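PDB 3LNL: GTP cyclohydrolase 1 type 2 homolog from Staphylococcus aureus subsp. aureus, which is of unknown function but, as a NIF3-family protein, binds zinc at a dinuclear centre and assembles into a capped hexameric toroid. Local coordinates for residues B[5-18]-B[344-356]. The protein carries 2 engineered substitutions. Residues are numbered along the deposited sequence; the frame is centred on the assembly and turned at random. Where two conformers were deposited one is given.
Sequences MKIADLMTLLDHHV and LMNWFNIEKINID
Aromatic and apolar side chains join the first and the last helix of the chain where both cover one face of the mixed sheet that ends in strand 357-359. Helix 7-17 and residues 344-350 run at 111°, their axes 11.2 Å apart at closest approach. At one end the His17 imidazole lies face to face on the pyrrole ring of Trp347, with planes at 1° and centroids 3.5 Å apart. CB of His17 follows over the six-membered ring as a CH-pi contact, 3.7 Å from its centroid. The histidine ring is sandwiched, since His16 CD2 covers its other face. In the ring plane His17 NE2 lies 2.8 Å from a water that donates long bonds to Trp347 O and Glu351 OE2; with the stack, this probably restrains the ring's rotation. Leu14 CD2 reaches the indole edge, while Val18 CG2 sits 3.6 Å from Trp347 CH2. The pairing ties the end of the chain to the N-terminal part of the NIF3 fold: strand 357-359, after helix 336-350, runs parallel to strand 43-46 at the sheet edge, and Leu14 and Leu344 both rest on Ile66. The side chain of Val18 is about 11 Å from a bound zinc ion. Further along, Leu13, its CG anti to the backbone N (chi1 -177°), sends CD2 to the edge of Phe348, 3.6 Å from CD2 of that ring, where Leu10 CD1 also arrives. Leu344 and Ile353 cover the two faces of Phe348. A Schellman motif at Lys352 brings Ile353 back beside Met5, whose SD makes an oblique Met-aromatic contact, 4.7 Å from the Phe348 ring centroid.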
loop_
_atom_site.group_PDB
_atom_site.type_symbol
_atom_site.label_atom_id
_atom_site.label_comp_id
_atom_site.label_asym_id
_atom_site.label_seq_id
_atom_site.Cartn_x
_atom_site.Cartn_y
_atom_site.Cartn_z
ATOM N N MET B 5 -42.086 4.477 21.705
ATOM C CA MET B 5 -40.730 4.206 21.285
ATOM C C MET B 5 -40.427 4.883 19.936
ATOM O O MET B 5 -41.160 4.683 18.967
ATOM C CB MET B 5 -40.505 2.690 21.207
ATOM C CG MET B 5 -39.175 2.302 20.725
ATOM S SD MET B 5 -38.890 0.535 20.648
ATOM C CE MET B 5 -39.839 0.151 19.210
ATOM N N LYS B 6 -39.358 5.687 19.899
ATOM C CA LYS B 6 -38.843 6.240 18.645
ATOM C C LYS B 6 -37.707 5.387 18.077
ATOM O O LYS B 6 -37.139 4.556 18.785
ATOM C CB LYS B 6 -38.343 7.684 18.837
ATOM C CG LYS B 6 -39.427 8.662 19.302
ATOM C CD LYS B 6 -38.863 10.048 19.579
ATOM C CE LYS B 6 -39.928 11.103 19.812
ATOM N NZ LYS B 6 -39.380 12.479 19.451
ATOM N N ILE B 7 -37.348 5.596 16.810
ATOM C CA ILE B 7 -36.219 4.860 16.235
ATOM C C ILE B 7 -34.981 5.001 17.143
ATOM O O ILE B 7 -34.258 4.038 17.354
ATOM C CB ILE B 7 -35.920 5.281 14.781
ATOM C CG1 ILE B 7 -36.947 4.684 13.779
ATOM C CG2 ILE B 7 -34.467 4.836 14.381
ATOM C CD1 ILE B 7 -36.795 3.150 13.569
ATOM N N ALA B 8 -34.722 6.198 17.675
ATOM C CA ALA B 8 -33.582 6.426 18.559
ATOM C C ALA B 8 -33.609 5.483 19.792
ATOM O O ALA B 8 -32.594 4.906 20.152
ATOM C CB ALA B 8 -33.522 7.916 19.002
ATOM N N ASP B 9 -34.797 5.297 20.382
ATOM C CA ASP B 9 -34.988 4.372 21.527
ATOM C C ASP B 9 -34.726 2.932 21.077
ATOM O O ASP B 9 -34.055 2.165 21.784
ATOM C CB ASP B 9 -36.402 4.470 22.126
ATOM C CG ASP B 9 -36.757 5.877 22.530
ATOM O OD1 ASP B 9 -36.119 6.334 23.482
ATOM O OD2 ASP B 9 -37.659 6.503 21.909
ATOM N N LEU B 10 -35.238 2.559 19.910
ATOM C CA LEU B 10 -35.002 1.208 19.444
ATOM C C LEU B 10 -33.498 0.973 19.231
ATOM O O LEU B 10 -32.956 -0.089 19.587
ATOM C CB LEU B 10 -35.758 0.934 18.160
ATOM C CG LEU B 10 -35.569 -0.453 17.501
ATOM C CD1 LEU B 10 -35.972 -1.623 18.462
ATOM C CD2 LEU B 10 -36.350 -0.581 16.134
ATOM N N MET B 11 -32.810 1.936 18.622
ATOM C CA MET B 11 -31.374 1.806 18.389
ATOM C C MET B 11 -30.590 1.575 19.676
ATOM O O MET B 11 -29.651 0.744 19.720
ATOM C CB MET B 11 -30.837 3.030 17.659
ATOM C CG MET B 11 -31.293 3.059 16.181
ATOM S SD MET B 11 -30.598 1.697 15.217
ATOM C CE MET B 11 -28.876 1.896 15.409
ATOM N N THR B 12 -30.933 2.321 20.725
ATOM C CA THR B 12 -30.289 2.140 22.034
ATOM C C THR B 12 -30.503 0.719 22.567
ATOM O O THR B 12 -29.586 0.099 23.094
ATOM C CB THR B 12 -30.823 3.170 23.065
ATOM O OG1 THR B 12 -30.622 4.495 22.550
ATOM C CG2 THR B 12 -30.124 3.011 24.392
ATOM N N LEU B 13 -31.707 0.191 22.419
ATOM C CA LEU B 13 -31.995 -1.155 22.893
ATOM C C LEU B 13 -31.223 -2.191 22.092
ATOM O O LEU B 13 -30.593 -3.075 22.661
ATOM C CB LEU B 13 -33.502 -1.414 22.819
ATOM C CG LEU B 13 -34.030 -2.763 23.344
ATOM C CD1 LEU B 13 -33.568 -2.955 24.795
ATOM C CD2 LEU B 13 -35.561 -2.760 23.257
ATOM N N LEU B 14 -31.232 -2.047 20.763
ATOM C CA LEU B 14 -30.512 -2.956 19.871
ATOM C C LEU B 14 -29.031 -2.978 20.187
ATOM O O LEU B 14 -28.404 -4.049 20.287
ATOM C CB LEU B 14 -30.693 -2.559 18.420
ATOM C CG LEU B 14 -32.131 -2.700 17.918
ATOM C CD1 LEU B 14 -32.270 -2.331 16.414
ATOM C CD2 LEU B 14 -32.681 -4.121 18.197
ATOM N N ASP B 15 -28.489 -1.782 20.364
ATOM C CA ASP B 15 -27.101 -1.629 20.664
ATOM C C ASP B 15 -26.689 -2.203 22.047
ATOM O O ASP B 15 -25.574 -2.725 22.230
ATOM C CB ASP B 15 -26.733 -0.146 20.585
ATOM C CG ASP B 15 -25.276 0.065 20.777
ATOM O OD1 ASP B 15 -24.456 -0.499 20.062
ATOM O OD2 ASP B 15 -24.933 0.807 21.675
ATOM N N HIS B 16 -27.604 -2.130 23.005
ATOM C CA HIS B 16 -27.363 -2.707 24.318
ATOM C C HIS B 16 -27.130 -4.221 24.187
ATOM O O HIS B 16 -26.174 -4.746 24.723
ATOM C CB HIS B 16 -28.529 -2.389 25.260
ATOM C CG HIS B 16 -28.388 -2.996 26.613
ATOM N ND1 HIS B 16 -27.533 -2.493 27.562
ATOM C CD2 HIS B 16 -28.942 -4.106 27.154
ATOM C CE1 HIS B 16 -27.576 -3.257 28.639
ATOM N NE2 HIS B 16 -28.410 -4.255 28.411
ATOM N N HIS B 17 -27.995 -4.910 23.446
ATOM C CA HIS B 17 -27.926 -6.350 23.381
ATOM C C HIS B 17 -27.002 -6.886 22.300
ATOM O O HIS B 17 -26.468 -7.984 22.460
ATOM C CB HIS B 17 -29.334 -6.937 23.228
ATOM C CG HIS B 17 -30.224 -6.713 24.412
ATOM N ND1 HIS B 17 -30.127 -7.449 25.578
ATOM C CD2 HIS B 17 -31.257 -5.850 24.598
ATOM C CE1 HIS B 17 -31.053 -7.035 26.435
ATOM N NE2 HIS B 17 -31.746 -6.061 25.866
ATOM N N VAL B 18 -26.796 -6.135 21.213
ATOM C CA VAL B 18 -25.999 -6.605 20.068
ATOM C C VAL B 18 -25.151 -5.432 19.586
ATOM O O VAL B 18 -25.467 -4.768 18.575
ATOM C CB VAL B 18 -26.891 -7.126 18.902
ATOM C CG1 VAL B 18 -26.044 -7.730 17.748
ATOM C CG2 VAL B 18 -27.969 -8.149 19.386
ATOM N N LEU B 344 -35.982 -9.961 19.937
ATOM C CA LEU B 344 -36.544 -8.619 20.089
ATOM C C LEU B 344 -37.836 -8.614 20.902
ATOM O O LEU B 344 -38.065 -7.702 21.713
ATOM C CB LEU B 344 -36.763 -7.963 18.732
ATOM C CG LEU B 344 -37.060 -6.455 18.766
ATOM C CD1 LEU B 344 -36.029 -5.594 19.534
ATOM C CD2 LEU B 344 -37.176 -5.899 17.302
ATOM N N MET B 345 -38.675 -9.618 20.689
ATOM C CA MET B 345 -39.890 -9.782 21.487
ATOM C C MET B 345 -39.556 -9.900 22.969
ATOM O O MET B 345 -40.241 -9.328 23.817
ATOM C CB MET B 345 -40.657 -11.020 21.040
ATOM C CG MET B 345 -41.293 -10.854 19.695
ATOM S SD MET B 345 -42.527 -12.099 19.322
ATOM C CE MET B 345 -41.704 -13.653 19.796
ATOM N N ASN B 346 -38.498 -10.641 23.263
ATOM C CA ASN B 346 -38.024 -10.796 24.637
ATOM C C ASN B 346 -37.479 -9.493 25.209
ATOM O O ASN B 346 -37.813 -9.112 26.341
ATOM C CB ASN B 346 -36.917 -11.858 24.718
ATOM C CG ASN B 346 -36.470 -12.087 26.146
ATOM O OD1 ASN B 346 -37.320 -12.200 27.053
ATOM N ND2 ASN B 346 -35.146 -12.091 26.386
ATOM N N TRP B 347 -36.634 -8.806 24.436
ATOM C CA TRP B 347 -36.102 -7.514 24.890
ATOM C C TRP B 347 -37.230 -6.501 25.128
ATOM O O TRP B 347 -37.201 -5.717 26.117
ATOM C CB TRP B 347 -35.092 -6.936 23.895
ATOM C CG TRP B 347 -33.960 -7.825 23.621
ATOM C CD1 TRP B 347 -33.429 -8.773 24.463
ATOM C CD2 TRP B 347 -33.177 -7.874 22.413
ATOM N NE1 TRP B 347 -32.395 -9.430 23.817
ATOM C CE2 TRP B 347 -32.208 -8.886 22.580
ATOM C CE3 TRP B 347 -33.218 -7.175 21.207
ATOM C CZ2 TRP B 347 -31.288 -9.208 21.589
ATOM C CZ3 TRP B 347 -32.322 -7.501 20.216
ATOM C CH2 TRP B 347 -31.352 -8.513 20.419
ATOM N N PHE B 348 -38.234 -6.516 24.247
ATOM C CA PHE B 348 -39.370 -5.630 24.399
ATOM C C PHE B 348 -40.208 -5.996 25.646
ATOM O O PHE B 348 -40.733 -5.113 26.290
ATOM C CB PHE B 348 -40.295 -5.674 23.183
ATOM C CG PHE B 348 -39.840 -4.850 21.973
ATOM C CD1 PHE B 348 -40.586 -4.924 20.781
ATOM C CD2 PHE B 348 -38.714 -4.026 22.005
ATOM C CE1 PHE B 348 -40.208 -4.182 19.647
ATOM C CE2 PHE B 348 -38.319 -3.283 20.874
ATOM C CZ PHE B 348 -39.059 -3.378 19.694
ATOM N N ASN B 349 -40.362 -7.291 25.923
ATOM C CA ASN B 349 -41.089 -7.738 27.102
ATOM C C ASN B 349 -40.419 -7.159 28.350
ATOM O O ASN B 349 -41.046 -6.479 29.127
ATOM C CB ASN B 349 -41.138 -9.257 27.201
ATOM C CG ASN B 349 -41.849 -9.712 28.474
ATOM O OD1 ASN B 349 -43.036 -9.461 28.617
ATOM N ND2 ASN B 349 -41.134 -10.371 29.392
ATOM N N ILE B 350 -39.124 -7.372 28.475
ATOM C CA ILE B 350 -38.358 -6.790 29.564
ATOM C C ILE B 350 -38.626 -5.301 29.719
ATOM O O ILE B 350 -38.789 -4.835 30.807
ATOM C CB ILE B 350 -36.835 -6.996 29.401
ATOM C CG1 ILE B 350 -36.496 -8.460 29.299
ATOM C CG2 ILE B 350 -36.074 -6.335 30.576
ATOM C CD1 ILE B 350 -36.781 -9.291 30.479
ATOM N N GLU B 351 -38.691 -4.549 28.642
ATOM C CA GLU B 351 -38.816 -3.104 28.774
ATOM C C GLU B 351 -40.263 -2.670 28.843
ATOM O O GLU B 351 -40.538 -1.486 28.832
ATOM C CB GLU B 351 -38.191 -2.417 27.553
ATOM C CG GLU B 351 -36.755 -2.776 27.298
ATOM C CD GLU B 351 -35.811 -2.104 28.243
ATOM O OE1 GLU B 351 -35.785 -0.860 28.244
ATOM O OE2 GLU B 351 -35.087 -2.822 28.970
ATOM N N LYS B 352 -41.175 -3.635 28.819
ATOM C CA LYS B 352 -42.612 -3.395 28.698
ATOM C C LYS B 352 -43.001 -2.554 27.473
ATOM O O LYS B 352 -43.697 -1.547 27.595
ATOM C CB LYS B 352 -43.154 -2.790 30.013
ATOM C CG LYS B 352 -42.727 -3.590 31.254
ATOM C CD LYS B 352 -43.122 -5.076 31.127
ATOM C CE LYS B 352 -42.448 -6.008 32.175
ATOM N NZ LYS B 352 -43.395 -6.293 33.304
ATOM N N ILE B 353 -42.582 -2.996 26.290
ATOM C CA ILE B 353 -42.866 -2.301 25.034
ATOM C C ILE B 353 -43.817 -3.187 24.247
ATOM O O ILE B 353 -43.568 -4.404 24.132
ATOM C CB ILE B 353 -41.534 -2.071 24.256
ATOM C CG1 ILE B 353 -40.741 -0.966 24.923
ATOM C CG2 ILE B 353 -41.797 -1.720 22.819
ATOM C CD1 ILE B 353 -39.362 -0.854 24.442
ATOM N N ASN B 354 -44.892 -2.607 23.713
ATOM C CA ASN B 354 -45.990 -3.404 23.136
ATOM C C ASN B 354 -45.968 -3.559 21.621
ATOM O O ASN B 354 -46.851 -4.242 21.028
ATOM C CB ASN B 354 -47.356 -2.884 23.589
ATOM C CG ASN B 354 -47.702 -3.338 25.009
ATOM O OD1 ASN B 354 -47.231 -4.399 25.466
ATOM N ND2 ASN B 354 -48.539 -2.550 25.696
ATOM N N ILE B 355 -44.899 -3.057 21.022
ATOM C CA ILE B 355 -44.760 -2.981 19.588
ATOM C C ILE B 355 -44.608 -4.380 19.005
ATOM O O ILE B 355 -43.833 -5.166 19.493
ATOM C CB ILE B 355 -43.542 -2.083 19.258
ATOM C CG1 ILE B 355 -43.861 -0.644 19.687
ATOM C CG2 ILE B 355 -43.163 -2.134 17.790
ATOM C CD1 ILE B 355 -42.556 0.139 19.944
ATOM N N ASP B 356 -45.359 -4.657 17.949
ATOM C CA ASP B 356 -45.329 -5.942 17.252
ATOM C C ASP B 356 -44.014 -6.146 16.520
ATOM O O ASP B 356 -43.496 -5.199 15.916
ATOM C CB ASP B 356 -46.404 -5.988 16.167
ATOM C CG ASP B 356 -47.806 -5.778 16.706
ATOM O OD1 ASP B 356 -48.110 -6.257 17.838
ATOM O OD2 ASP B 356 -48.577 -5.090 15.984
HETATM O O HOH W 1 -34.115 -5.385 27.163
#